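Local structure of putative monooxygenase (Fusobacterium nucleatum subsp. nucleatum, 3MCS) at residues 11-16 and 21-26; 28-33 and 42-47; 36-41 and 74-79; 58-63 and 69-74. The protein probably acts as a monooxygenase of the antibiotic biosynthesis monooxygenase family. All blocks are in the same frame, centred on the assembly; numbering follows the deposited sequence.

Contact 1 of 4, residues 11-16 and 21-26; sequences YDFEVK and TSYKSA
Val-15 and Tyr-23 meet in a buried CH-pi contact that joins the end of strand 7-15 to the start of helix 20-37, the first strand-to-helix connection of a ferredoxin-like alpha+beta domain. The CG2 methyl of Val-15 sits over one face of the phenol ring, 3.9 Å from the Tyr-23 centroid and only 8° off the ring normal, so it rests almost squarely on the middle of the pi system. Its sister methyl takes the other end of the side chain: Val-15 CG1 lies 3.8 Å from Tyr-23 CB. With CG1 anti to the backbone N (chi1 -175°), Val-15 turns both branches to the tyrosine, and the two side chains cross at about a right angle. Phe-13, two residues back on the strand, adds a lighter touch, its CZ lying 4.4 Å from Tyr-23 CD1 in an oblique approach. The side chain of Tyr-23 also touches Ile-87 of helix 75-87 and Ser-56 of strand 55-62, while its hydroxyl is hydrogen-bonded to OG1 of Thr-48. No hydrogen bond spans the two segments; dispersion and shape fit hold helix to strand here, and the tyrosine spends its one side-chain polar atom elsewhere on the sheet.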
loop_
_atom_site.group_PDB
_atom_site.type_symbol
_atom_site.label_atom_id
_atom_site.label_comp_id
_atom_site.label_asym_id
_atom_site.label_seq_id
_atom_site.Cartn_x
_atom_site.Cartn_y
_atom_site.Cartn_z
ATOM N N TYR A 11 -4.060 3.607 -5.536
ATOM C CA TYR A 11 -5.174 3.684 -6.478
ATOM C C TYR A 11 -6.098 2.476 -6.343
ATOM O O TYR A 11 -5.620 1.352 -6.248
ATOM C CB TYR A 11 -4.637 3.704 -7.897
ATOM C CG TYR A 11 -3.690 4.828 -8.150
ATOM C CD1 TYR A 11 -4.160 6.085 -8.493
ATOM C CD2 TYR A 11 -2.309 4.640 -8.069
ATOM C CE1 TYR A 11 -3.284 7.137 -8.726
ATOM C CE2 TYR A 11 -1.432 5.685 -8.308
ATOM C CZ TYR A 11 -1.929 6.927 -8.628
ATOM O OH TYR A 11 -1.080 7.972 -8.852
ATOM N N ASP A 12 -7.408 2.685 -6.345
ATOM C CA ASP A 12 -8.333 1.551 -6.320
ATOM C C ASP A 12 -9.519 1.720 -7.269
ATOM O O ASP A 12 -9.924 2.836 -7.579
ATOM C CB ASP A 12 -8.802 1.280 -4.894
ATOM C CG ASP A 12 -9.896 2.206 -4.428
ATOM O OD1 ASP A 12 -11.086 1.994 -4.788
ATOM O OD2 ASP A 12 -9.568 3.102 -3.640
ATOM N N PHE A 13 -10.061 0.624 -7.762
ATOM C CA PHE A 13 -11.242 0.710 -8.623
ATOM C C PHE A 13 -11.918 -0.631 -8.743
ATOM O O PHE A 13 -11.282 -1.679 -8.559
ATOM C CB PHE A 13 -10.920 1.245 -10.018
ATOM C CG PHE A 13 -10.023 0.365 -10.835
ATOM C CD1 PHE A 13 -10.545 -0.624 -11.631
ATOM C CD2 PHE A 13 -8.658 0.570 -10.851
ATOM C CE1 PHE A 13 -9.715 -1.424 -12.402
ATOM C CE2 PHE A 13 -7.832 -0.221 -11.622
ATOM C CZ PHE A 13 -8.364 -1.218 -12.391
ATOM N N GLU A 14 -13.206 -0.588 -9.070
ATOM C CA GLU A 14 -14.014 -1.786 -9.206
ATOM C C GLU A 14 -13.811 -2.393 -10.594
ATOM O O GLU A 14 -13.867 -1.678 -11.602
ATOM C CB GLU A 14 -15.473 -1.437 -8.977
ATOM C CG GLU A 14 -16.392 -2.609 -9.037
ATOM C CD GLU A 14 -17.792 -2.250 -8.696
ATOM O OE1 GLU A 14 -17.988 -1.163 -8.104
ATOM O OE2 GLU A 14 -18.685 -3.058 -9.012
ATOM N N VAL A 15 -13.589 -3.706 -10.653
ATOM C CA VAL A 15 -13.351 -4.389 -11.930
ATOM C C VAL A 15 -14.665 -4.891 -12.527
ATOM O O VAL A 15 -15.499 -5.447 -11.828
ATOM C CB VAL A 15 -12.342 -5.573 -11.764
ATOM C CG1 VAL A 15 -12.001 -6.197 -13.093
ATOM C CG2 VAL A 15 -11.058 -5.111 -11.098
ATOM N N LYS A 16 -14.849 -4.683 -13.824
ATOM C CA LYS A 16 -16.041 -5.174 -14.496
ATOM C C LYS A 16 -16.219 -6.690 -14.310
ATOM O O LYS A 16 -15.238 -7.454 -14.224
ATOM C CB LYS A 16 -16.011 -4.861 -15.997
ATOM C CG LYS A 16 -16.243 -3.408 -16.353
ATOM C CD LYS A 16 -16.532 -3.222 -17.845
ATOM C CE LYS A 16 -16.751 -1.751 -18.178
ATOM N NZ LYS A 16 -17.086 -1.530 -19.618
ATOM N N THR A 21 -9.809 -11.394 -16.417
ATOM C CA THR A 21 -8.650 -11.798 -17.203
ATOM C C THR A 21 -7.897 -10.599 -17.784
ATOM O O THR A 21 -6.679 -10.498 -17.632
ATOM C CB THR A 21 -9.041 -12.766 -18.314
ATOM O OG1 THR A 21 -9.452 -13.995 -17.708
ATOM C CG2 THR A 21 -7.864 -13.042 -19.242
ATOM N N SER A 22 -8.628 -9.689 -18.418
ATOM C CA SER A 22 -8.016 -8.511 -19.017
ATOM C C SER A 22 -7.383 -7.645 -17.960
ATOM O O SER A 22 -6.312 -7.084 -18.183
ATOM C CB SER A 22 -9.023 -7.694 -19.820
ATOM O OG SER A 22 -9.328 -8.321 -21.047
ATOM N N TYR A 23 -8.056 -7.532 -16.813
ATOM C CA TYR A 23 -7.536 -6.759 -15.693
ATOM C C TYR A 23 -6.175 -7.285 -15.235
ATOM O O TYR A 23 -5.247 -6.501 -15.098
ATOM C CB TYR A 23 -8.550 -6.726 -14.539
ATOM C CG TYR A 23 -7.976 -6.592 -13.130
ATOM C CD1 TYR A 23 -7.317 -5.441 -12.715
ATOM C CD2 TYR A 23 -8.142 -7.617 -12.197
ATOM C CE1 TYR A 23 -6.805 -5.331 -11.416
ATOM C CE2 TYR A 23 -7.645 -7.514 -10.904
ATOM C CZ TYR A 23 -6.982 -6.372 -10.520
ATOM O OH TYR A 23 -6.493 -6.287 -9.230
ATOM N N LYS A 24 -6.054 -8.601 -15.032
ATOM C CA LYS A 24 -4.799 -9.199 -14.525
ATOM C C LYS A 24 -3.628 -9.022 -15.515
ATOM O O LYS A 24 -2.534 -8.662 -15.121
ATOM C CB LYS A 24 -4.994 -10.693 -14.129
ATOM C CG LYS A 24 -5.892 -10.910 -12.893
ATOM C CD LYS A 24 -6.172 -12.378 -12.605
ATOM N N SER A 25 -3.887 -9.290 -16.787
ATOM C CA SER A 25 -2.911 -9.138 -17.858
ATOM C C SER A 25 -2.357 -7.724 -17.973
ATOM O O SER A 25 -1.131 -7.532 -18.057
ATOM C CB SER A 25 -3.555 -9.512 -19.204
ATOM O OG SER A 25 -3.017 -10.697 -19.719
ATOM N N ALA A 26 -3.273 -6.750 -18.007
ATOM C CA ALA A 26 -2.921 -5.346 -18.133
ATOM C C ALA A 26 -2.194 -4.836 -16.890
ATOM O O ALA A 26 -1.278 -4.018 -17.010
ATOM C CB ALA A 26 -4.147 -4.518 -18.412
#

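Contact 2 of 4, residues 28-33 and 42-47; sequences EDYVNK and LGLFAA
Val-31, Leu-44 and Ala-46 make up the centre of a helix-on-sheet contact in the ferredoxin-like domain, where helix 20-37 lies against strand 41-49. The segments run nearly antiparallel, at 169° with 9.0 Å between their axes. On the inner side the helix presents Val-31, whose two methyls part between alternate strand residues: CG1 approaches Leu-44 CB at 4.2 Å, and CG2 approaches Ala-46 CB, also at 4.2 Å. That division follows from CG1 lying anti to the backbone N (chi1 172°), which spreads the branches along the strand. Val-31 and Leu-44 slide past each other in opposite directions, whereas Tyr-30 crosses Leu-44 at about a right angle.

The other side of the helix is quite different. Asp-29, Asn-32 and Lys-33 are exposed and make no contact with the strand segment, so the helix is amphipathic, with its apolar face turned to the strand. On the strand the alternation is equally plain: Phe-45 points away from the helix and meets Phe-165 of strand 161-168 edge-to-face. Leu-42 and Gly-43, both facing Ile-61, form a classic beta bulge that interrupts the regular pairing with strand 55-62. Tyr-30 stacks on Phe-80 of helix 75-87, and its hydroxyl bonds to Glu-60 of the next strand. Along the tyrosine ring, it is CE2 that reaches the leucine, 3.9 Å from Leu-44 CD2.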
loop_
_atom_site.group_PDB
_atom_site.type_symbol
_atom_site.label_atom_id
_atom_site.label_comp_id
_atom_site.label_asym_id
_atom_site.label_seq_id
_atom_site.Cartn_x
_atom_site.Cartn_y
_atom_site.Cartn_z
ATOM N N GLU A 28 -0.384 -6.768 -14.829
ATOM C CA GLU A 28 0.924 -7.420 -14.859
ATOM C C GLU A 28 1.880 -6.662 -15.794
ATOM O O GLU A 28 3.003 -6.328 -15.397
ATOM C CB GLU A 28 0.825 -8.891 -15.285
ATOM C CG GLU A 28 0.303 -9.838 -14.203
ATOM C CD GLU A 28 0.113 -11.290 -14.678
ATOM O OE1 GLU A 28 0.455 -11.626 -15.841
ATOM O OE2 GLU A 28 -0.402 -12.093 -13.862
ATOM N N ASP A 29 1.435 -6.400 -17.026
ATOM C CA ASP A 29 2.247 -5.657 -17.979
ATOM C C ASP A 29 2.663 -4.305 -17.398
ATOM O O ASP A 29 3.815 -3.909 -17.498
ATOM C CB ASP A 29 1.496 -5.399 -19.296
ATOM C CG ASP A 29 1.171 -6.674 -20.071
ATOM O OD1 ASP A 29 1.536 -7.768 -19.587
ATOM O OD2 ASP A 29 0.532 -6.553 -21.159
ATOM N N TYR A 30 1.726 -3.603 -16.776
ATOM C CA TYR A 30 2.003 -2.259 -16.265
ATOM C C TYR A 30 3.076 -2.281 -15.208
ATOM O O TYR A 30 4.026 -1.484 -15.252
ATOM C CB TYR A 30 0.702 -1.644 -15.743
ATOM C CG TYR A 30 0.812 -0.339 -15.001
ATOM C CD1 TYR A 30 1.211 0.806 -15.638
ATOM C CD2 TYR A 30 0.426 -0.243 -13.676
ATOM C CE1 TYR A 30 1.290 2.007 -14.958
ATOM C CE2 TYR A 30 0.481 0.954 -12.994
ATOM C CZ TYR A 30 0.921 2.077 -13.639
ATOM O OH TYR A 30 0.984 3.289 -12.983
ATOM N N VAL A 31 2.948 -3.218 -14.276
ATOM C CA VAL A 31 3.912 -3.324 -13.176
ATOM C C VAL A 31 5.278 -3.735 -13.712
ATOM O O VAL A 31 6.295 -3.151 -13.319
ATOM C CB VAL A 31 3.411 -4.286 -12.059
ATOM C CG1 VAL A 31 4.478 -4.533 -11.055
ATOM C CG2 VAL A 31 2.173 -3.727 -11.387
ATOM N N ASN A 32 5.293 -4.703 -14.630
ATOM C CA ASN A 32 6.548 -5.204 -15.211
ATOM C C ASN A 32 7.270 -4.226 -16.131
ATOM O O ASN A 32 8.491 -4.201 -16.163
ATOM C CB ASN A 32 6.327 -6.520 -15.978
ATOM C CG ASN A 32 6.075 -7.721 -15.059
ATOM O OD1 ASN A 32 6.416 -7.712 -13.870
ATOM N ND2 ASN A 32 5.499 -8.770 -15.625
ATOM N N LYS A 33 6.519 -3.427 -16.881
ATOM C CA LYS A 33 7.135 -2.495 -17.819
ATOM C C LYS A 33 7.599 -1.258 -17.078
ATOM O O LYS A 33 8.612 -0.679 -17.435
ATOM C CB LYS A 33 6.207 -2.139 -19.001
ATOM C CG LYS A 33 6.894 -1.218 -20.053
ATOM C CD LYS A 33 5.972 -0.834 -21.237
ATOM C CE LYS A 33 6.693 0.034 -22.292
ATOM N NZ LYS A 33 7.847 -0.655 -22.954
ATOM N N LEU A 42 10.259 3.423 -6.866
ATOM C CA LEU A 42 10.746 2.619 -5.733
ATOM C C LEU A 42 10.059 1.253 -5.603
ATOM O O LEU A 42 10.631 0.314 -5.042
ATOM C CB LEU A 42 10.586 3.398 -4.426
ATOM C CG LEU A 42 11.524 4.602 -4.236
ATOM C CD1 LEU A 42 11.095 5.424 -3.019
ATOM C CD2 LEU A 42 12.982 4.168 -4.106
ATOM N N GLY A 43 8.840 1.156 -6.116
ATOM C CA GLY A 43 8.092 -0.065 -6.066
ATOM C C GLY A 43 6.640 0.096 -6.495
ATOM O O GLY A 43 6.050 1.169 -6.366
ATOM N N LEU A 44 6.087 -0.977 -7.050
ATOM C CA LEU A 44 4.669 -1.040 -7.446
ATOM C C LEU A 44 4.093 -2.342 -6.909
ATOM O O LEU A 44 4.744 -3.372 -6.971
ATOM C CB LEU A 44 4.452 -0.891 -8.964
ATOM C CG LEU A 44 4.388 0.578 -9.386
ATOM C CD1 LEU A 44 5.755 1.139 -9.468
ATOM C CD2 LEU A 44 3.700 0.731 -10.720
ATOM N N PHE A 45 2.885 -2.273 -6.365
ATOM C CA PHE A 45 2.270 -3.425 -5.740
ATOM C C PHE A 45 0.819 -3.557 -6.158
ATOM O O PHE A 45 0.002 -2.777 -5.743
ATOM C CB PHE A 45 2.368 -3.233 -4.236
ATOM C CG PHE A 45 3.755 -2.876 -3.767
ATOM C CD1 PHE A 45 4.201 -1.574 -3.817
ATOM C CD2 PHE A 45 4.608 -3.848 -3.274
ATOM C CE1 PHE A 45 5.482 -1.231 -3.396
ATOM C CE2 PHE A 45 5.888 -3.515 -2.840
ATOM C CZ PHE A 45 6.322 -2.202 -2.907
ATOM N N ALA A 46 0.506 -4.519 -7.008
ATOM C CA ALA A 46 -0.872 -4.748 -7.439
ATOM C C ALA A 46 -1.475 -5.899 -6.651
ATOM O O ALA A 46 -0.885 -6.970 -6.578
ATOM C CB ALA A 46 -0.913 -5.059 -8.919
ATOM N N ALA A 47 -2.639 -5.663 -6.059
ATOM C CA ALA A 47 -3.368 -6.661 -5.288
ATOM C C ALA A 47 -4.850 -6.571 -5.626
ATOM O O ALA A 47 -5.267 -5.667 -6.339
ATOM C CB ALA A 47 -3.164 -6.432 -3.806
#

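Contact 3 of 4, residues 36-41 and 74-79; sequences GVEQGV and NQASKD
Glu-38 and Asn-74 reach for each other from opposite directions across a junction between two helices of the ferredoxin-like domain, the loop that follows helix 20-37 meeting the N-terminal end of helix 75-87. Their flat groups are nearly parallel, carboxylate and amide planes differing by 12°, yet no hydrogen bond joins them. The meeting is one of van der Waals contact: Glu-38 CG lies 3.5 Å from Asn-74 ND2, and farther out Glu-38 OE2 comes to 3.4 Å from Asn-74 CB. The same oxygen is 3.6 Å from the CB of Ala-76, in the first turn of the helix. This reach depends on a glutamate chain that is fully extended beyond CG (chi2 179°), carrying the carboxylate from the loop to the start of the opposing helix. Its other oxygen, OE1, is hydrogen-bonded to ND1 of His-71, so one branch faces helix 75-87 and the other serves the helix before it.

Within the opposing segment, Gln-75 reaches a turn ahead to Asp-79, its NE2 2.9 Å from Asp-79 OD1 in a bond that meets the carboxylate from above its plane. Asn-74 occupies the N-cap position of helix 75-87, but its side chain makes no capping bond. Instead Asn-74 OD1 accepts from the adjacent backbone, 2.9 Å from Gln-75 N, with the donor tilted from the carbonyl plane.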
loop_
_atom_site.group_PDB
_atom_site.type_symbol
_atom_site.label_atom_id
_atom_site.label_comp_id
_atom_site.label_asym_id
_atom_site.label_seq_id
_atom_site.Cartn_x
_atom_site.Cartn_y
_atom_site.Cartn_z
ATOM N N GLY A 36 10.784 -2.368 -14.746
ATOM C CA GLY A 36 11.900 -2.819 -15.562
ATOM C C GLY A 36 12.660 -1.710 -16.285
ATOM O O GLY A 36 13.862 -1.821 -16.519
ATOM N N VAL A 37 11.964 -0.617 -16.593
ATOM C CA VAL A 37 12.497 0.450 -17.439
ATOM C C VAL A 37 12.612 1.848 -16.836
ATOM O O VAL A 37 13.524 2.577 -17.181
ATOM C CB VAL A 37 11.578 0.550 -18.699
ATOM C CG1 VAL A 37 11.706 1.898 -19.425
ATOM C CG2 VAL A 37 11.825 -0.650 -19.649
ATOM N N GLU A 38 11.721 2.224 -15.928
ATOM C CA GLU A 38 11.680 3.620 -15.456
ATOM C C GLU A 38 12.544 3.968 -14.235
ATOM O O GLU A 38 12.819 3.130 -13.381
ATOM C CB GLU A 38 10.211 4.040 -15.226
ATOM C CG GLU A 38 9.367 3.850 -16.489
ATOM C CD GLU A 38 7.912 4.208 -16.326
ATOM O OE1 GLU A 38 7.543 4.776 -15.276
ATOM O OE2 GLU A 38 7.139 3.924 -17.275
ATOM N N GLN A 39 12.943 5.241 -14.185
ATOM C CA GLN A 39 13.759 5.797 -13.110
ATOM C C GLN A 39 12.944 6.442 -12.000
ATOM O O GLN A 39 11.903 7.047 -12.250
ATOM C CB GLN A 39 14.674 6.864 -13.683
ATOM C CG GLN A 39 15.674 6.319 -14.664
ATOM C CD GLN A 39 16.701 5.428 -14.002
ATOM O OE1 GLN A 39 16.973 5.561 -12.808
ATOM N NE2 GLN A 39 17.292 4.524 -14.782
ATOM N N GLY A 40 13.458 6.349 -10.778
ATOM C CA GLY A 40 12.826 6.940 -9.612
ATOM C C GLY A 40 11.628 6.185 -9.066
ATOM O O GLY A 40 10.950 6.668 -8.155
ATOM N N VAL A 41 11.364 5.009 -9.604
ATOM C CA VAL A 41 10.239 4.217 -9.152
ATOM C C VAL A 41 10.761 3.280 -8.090
ATOM O O VAL A 41 11.615 2.451 -8.372
ATOM C CB VAL A 41 9.562 3.458 -10.309
ATOM C CG1 VAL A 41 10.559 2.628 -11.062
ATOM C CG2 VAL A 41 8.486 2.584 -9.781
ATOM N N ASN A 74 5.202 8.450 -19.336
ATOM C CA ASN A 74 5.949 7.374 -20.017
ATOM C C ASN A 74 5.001 6.313 -20.578
ATOM O O ASN A 74 3.810 6.324 -20.275
ATOM C CB ASN A 74 6.993 6.766 -19.067
ATOM C CG ASN A 74 8.269 6.296 -19.772
ATOM O OD1 ASN A 74 8.309 6.021 -20.968
ATOM N ND2 ASN A 74 9.330 6.220 -19.005
ATOM N N GLN A 75 5.539 5.378 -21.360
ATOM C CA GLN A 75 4.725 4.395 -22.093
ATOM C C GLN A 75 3.918 3.439 -21.229
ATOM O O GLN A 75 2.758 3.193 -21.532
ATOM C CB GLN A 75 5.591 3.583 -23.080
ATOM C CG GLN A 75 4.785 2.893 -24.201
ATOM C CD GLN A 75 4.144 3.901 -25.137
ATOM O OE1 GLN A 75 4.840 4.657 -25.820
ATOM N NE2 GLN A 75 2.810 3.921 -25.174
ATOM N N ALA A 76 4.495 2.912 -20.154
ATOM C CA ALA A 76 3.756 1.960 -19.320
ATOM C C ALA A 76 2.400 2.496 -18.919
ATOM O O ALA A 76 1.372 1.855 -19.168
ATOM C CB ALA A 76 4.547 1.585 -18.078
ATOM N N SER A 77 2.416 3.688 -18.320
ATOM C CA SER A 77 1.211 4.350 -17.817
ATOM C C SER A 77 0.255 4.738 -18.933
ATOM O O SER A 77 -0.953 4.541 -18.809
ATOM C CB SER A 77 1.604 5.585 -17.010
ATOM O OG SER A 77 0.501 6.200 -16.383
ATOM N N LYS A 78 0.783 5.260 -20.034
ATOM C CA LYS A 78 -0.087 5.633 -21.170
ATOM C C LYS A 78 -0.861 4.401 -21.691
ATOM O O LYS A 78 -2.030 4.506 -22.089
ATOM C CB LYS A 78 0.695 6.308 -22.314
ATOM N N ASP A 79 -0.221 3.235 -21.673
ATOM C CA ASP A 79 -0.884 2.032 -22.137
ATOM C C ASP A 79 -1.946 1.563 -21.157
ATOM O O ASP A 79 -3.068 1.234 -21.555
ATOM C CB ASP A 79 0.133 0.924 -22.411
ATOM C CG ASP A 79 0.905 1.166 -23.677
ATOM O OD1 ASP A 79 0.596 2.182 -24.323
ATOM O OD2 ASP A 79 1.794 0.349 -24.029
#

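Contact 4 of 4, residues 58-63 and 69-74; sequences IVEIYN and SNHTKN
Tyr-62 overlaps one face of the His-71 imidazole, its CZ lying 3.7 Å above the histidine plane and displaced toward the rim; the hydroxyl end of the tyrosine is less securely placed in the model. This is a strand-helix contact of the ferredoxin-like domain: strand 55-62 ends at the tyrosine, and the short helix 65-73 folds back to bring the histidine against it. The rings are neither stacked nor edge-to-face; their planes stand at 43° and their centroids 5.1 Å apart, an oblique overlap. Nearer the helix backbone, the tyrosine ring also touches the stem of its partner, with Tyr-62 CE2 3.9 Å from His-71 CB. The histidine gets there because its CG is anti to the backbone N (chi1 168°), swinging the imidazole out from the helix toward the sheet.

Glu-60, two residues earlier on the same side of the strand, comes near the imidazole as well. Its carboxylate plane is almost perpendicular to the ring, at 87°, and its OE2 is hydrogen-bonded to the hydroxyl of Tyr-30. That hydroxyl also bonds to His-71 NE2, while Glu-38 holds ND1, a grip at both nitrogens that should fix the rotation of the ring. Phe-68 meets the Tyr-62 ring edge-to-face from within helix 65-73. Together these residues form a largely buried polar cluster lined with aromatic rings between sheet and helices. Near the end of the helix, Thr-72 turns its hydroxyl back on the main chain, its OG1 3.1 Å from Ser-69 O.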
loop_
_atom_site.group_PDB
_atom_site.type_symbol
_atom_site.label_atom_id
_atom_site.label_comp_id
_atom_site.label_asym_id
_atom_site.label_seq_id
_atom_site.Cartn_x
_atom_site.Cartn_y
_atom_site.Cartn_z
ATOM N N ILE A 58 -3.648 -0.743 -6.238
ATOM C CA ILE A 58 -2.292 -0.644 -6.732
ATOM C C ILE A 58 -1.623 0.415 -5.873
ATOM O O ILE A 58 -2.064 1.548 -5.840
ATOM C CB ILE A 58 -2.221 -0.257 -8.231
ATOM C CG1 ILE A 58 -3.077 -1.178 -9.090
ATOM C CG2 ILE A 58 -0.810 -0.326 -8.728
ATOM C CD1 ILE A 58 -3.006 -0.865 -10.594
ATOM N N VAL A 59 -0.610 0.003 -5.122
ATOM C CA VAL A 59 0.189 0.889 -4.301
ATOM C C VAL A 59 1.402 1.245 -5.151
ATOM O O VAL A 59 2.089 0.364 -5.614
ATOM C CB VAL A 59 0.616 0.199 -3.007
ATOM C CG1 VAL A 59 1.485 1.117 -2.144
ATOM C CG2 VAL A 59 -0.617 -0.255 -2.253
ATOM N N GLU A 60 1.629 2.535 -5.375
ATOM C CA GLU A 60 2.711 3.022 -6.212
ATOM C C GLU A 60 3.554 3.991 -5.387
ATOM O O GLU A 60 3.008 4.886 -4.758
ATOM C CB GLU A 60 2.160 3.732 -7.456
ATOM C CG GLU A 60 1.323 2.863 -8.424
ATOM C CD GLU A 60 0.891 3.601 -9.754
ATOM O OE1 GLU A 60 1.226 4.767 -10.024
ATOM O OE2 GLU A 60 0.200 3.003 -10.571
ATOM N N ILE A 61 4.882 3.806 -5.392
ATOM C CA ILE A 61 5.790 4.659 -4.612
ATOM C C ILE A 61 6.982 5.098 -5.424
ATOM O O ILE A 61 7.658 4.288 -6.067
ATOM C CB ILE A 61 6.217 3.988 -3.278
ATOM C CG1 ILE A 61 6.987 4.987 -2.396
ATOM C CG2 ILE A 61 6.978 2.699 -3.541
ATOM C CD1 ILE A 61 7.214 4.479 -0.965
ATOM N N TYR A 62 7.222 6.404 -5.397
ATOM C CA TYR A 62 8.281 7.036 -6.186
ATOM C C TYR A 62 9.203 7.879 -5.321
ATOM O O TYR A 62 8.862 8.307 -4.225
ATOM C CB TYR A 62 7.670 7.893 -7.291
ATOM C CG TYR A 62 6.712 7.131 -8.158
ATOM C CD1 TYR A 62 5.394 6.986 -7.795
ATOM C CD2 TYR A 62 7.130 6.543 -9.331
ATOM C CE1 TYR A 62 4.509 6.277 -8.590
ATOM C CE2 TYR A 62 6.250 5.837 -10.140
ATOM C CZ TYR A 62 4.938 5.711 -9.760
ATOM O OH TYR A 62 4.031 5.020 -10.526
ATOM N N ASN A 63 10.371 8.157 -5.866
ATOM C CA ASN A 63 11.382 8.826 -5.104
ATOM C C ASN A 63 11.051 10.299 -4.902
ATOM O O ASN A 63 11.389 10.854 -3.862
ATOM C CB ASN A 63 12.737 8.627 -5.787
ATOM C CG ASN A 63 13.866 8.384 -4.795
ATOM O OD1 ASN A 63 13.956 9.034 -3.749
ATOM N ND2 ASN A 63 14.740 7.442 -5.126
ATOM N N SER A 69 5.831 12.407 -12.115
ATOM C CA SER A 69 5.320 13.111 -13.291
ATOM C C SER A 69 5.818 12.481 -14.597
ATOM O O SER A 69 5.081 12.432 -15.598
ATOM C CB SER A 69 5.647 14.609 -13.242
ATOM O OG SER A 69 6.108 15.082 -14.504
ATOM N N ASN A 70 7.070 12.022 -14.594
ATOM C CA ASN A 70 7.616 11.370 -15.775
ATOM C C ASN A 70 6.934 10.016 -16.007
ATOM O O ASN A 70 6.674 9.620 -17.128
ATOM C CB ASN A 70 9.134 11.237 -15.669
ATOM C CG ASN A 70 9.879 12.514 -16.065
ATOM O OD1 ASN A 70 9.465 13.249 -16.959
ATOM N ND2 ASN A 70 11.010 12.750 -15.422
ATOM N N HIS A 71 6.620 9.321 -14.933
ATOM C CA HIS A 71 5.928 8.063 -15.036
ATOM C C HIS A 71 4.563 8.255 -15.670
ATOM O O HIS A 71 4.188 7.481 -16.551
ATOM C CB HIS A 71 5.785 7.416 -13.662
ATOM C CG HIS A 71 4.836 6.254 -13.627
ATOM N ND1 HIS A 71 5.177 4.995 -14.073
ATOM C CD2 HIS A 71 3.573 6.157 -13.154
ATOM C CE1 HIS A 71 4.153 4.181 -13.901
ATOM N NE2 HIS A 71 3.167 4.862 -13.345
ATOM N N THR A 72 3.832 9.299 -15.284
ATOM C CA THR A 72 2.502 9.464 -15.850
ATOM C C THR A 72 2.564 9.844 -17.331
ATOM O O THR A 72 1.555 9.777 -18.020
ATOM C CB THR A 72 1.626 10.460 -15.088
ATOM O OG1 THR A 72 2.031 11.791 -15.414
ATOM C CG2 THR A 72 1.707 10.212 -13.563
ATOM N N LYS A 73 3.736 10.226 -17.821
ATOM C CA LYS A 73 3.912 10.556 -19.230
ATOM C C LYS A 73 4.597 9.426 -20.025
ATOM O O LYS A 73 4.572 9.454 -21.258
ATOM C CB LYS A 73 4.769 11.802 -19.392
ATOM C CG LYS A 73 4.226 13.104 -18.876
ATOM C CD LYS A 73 5.311 14.159 -19.039
ATOM C CE LYS A 73 5.008 15.478 -18.381
ATOM N NZ LYS A 73 6.176 16.411 -18.626
ATOM N N ASN A 74 5.202 8.450 -19.336
ATOM C CA ASN A 74 5.949 7.374 -20.017
ATOM C C ASN A 74 5.001 6.313 -20.578
ATOM O O ASN A 74 3.810 6.324 -20.275
ATOM C CB ASN A 74 6.993 6.766 -19.067
ATOM C CG ASN A 74 8.269 6.296 -19.772
ATOM O OD1 ASN A 74 8.309 6.021 -20.968
ATOM N ND2 ASN A 74 9.330 6.220 -19.005
#

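From the N terminus, contact 1 closes first, a short loop that turns strand 7-15 into helix 20-37. Farther along that helix contact 2 opens, and it closes on strand 41-49, the second strand the helix lies against. Contact 3 begins before contact 2 has closed, so the two cross, and it shuts a much longer loop at the start of helix 75-87. Nested in that loop is contact 4, which folds helix 65-73 onto strand 55-62 and shares Asn-74 with contact 3. Contacts 1, 2 and 4 reach a single antiparallel sheet, whereas contact 3 ties the loop after helix 20-37 to the start of helix 75-87.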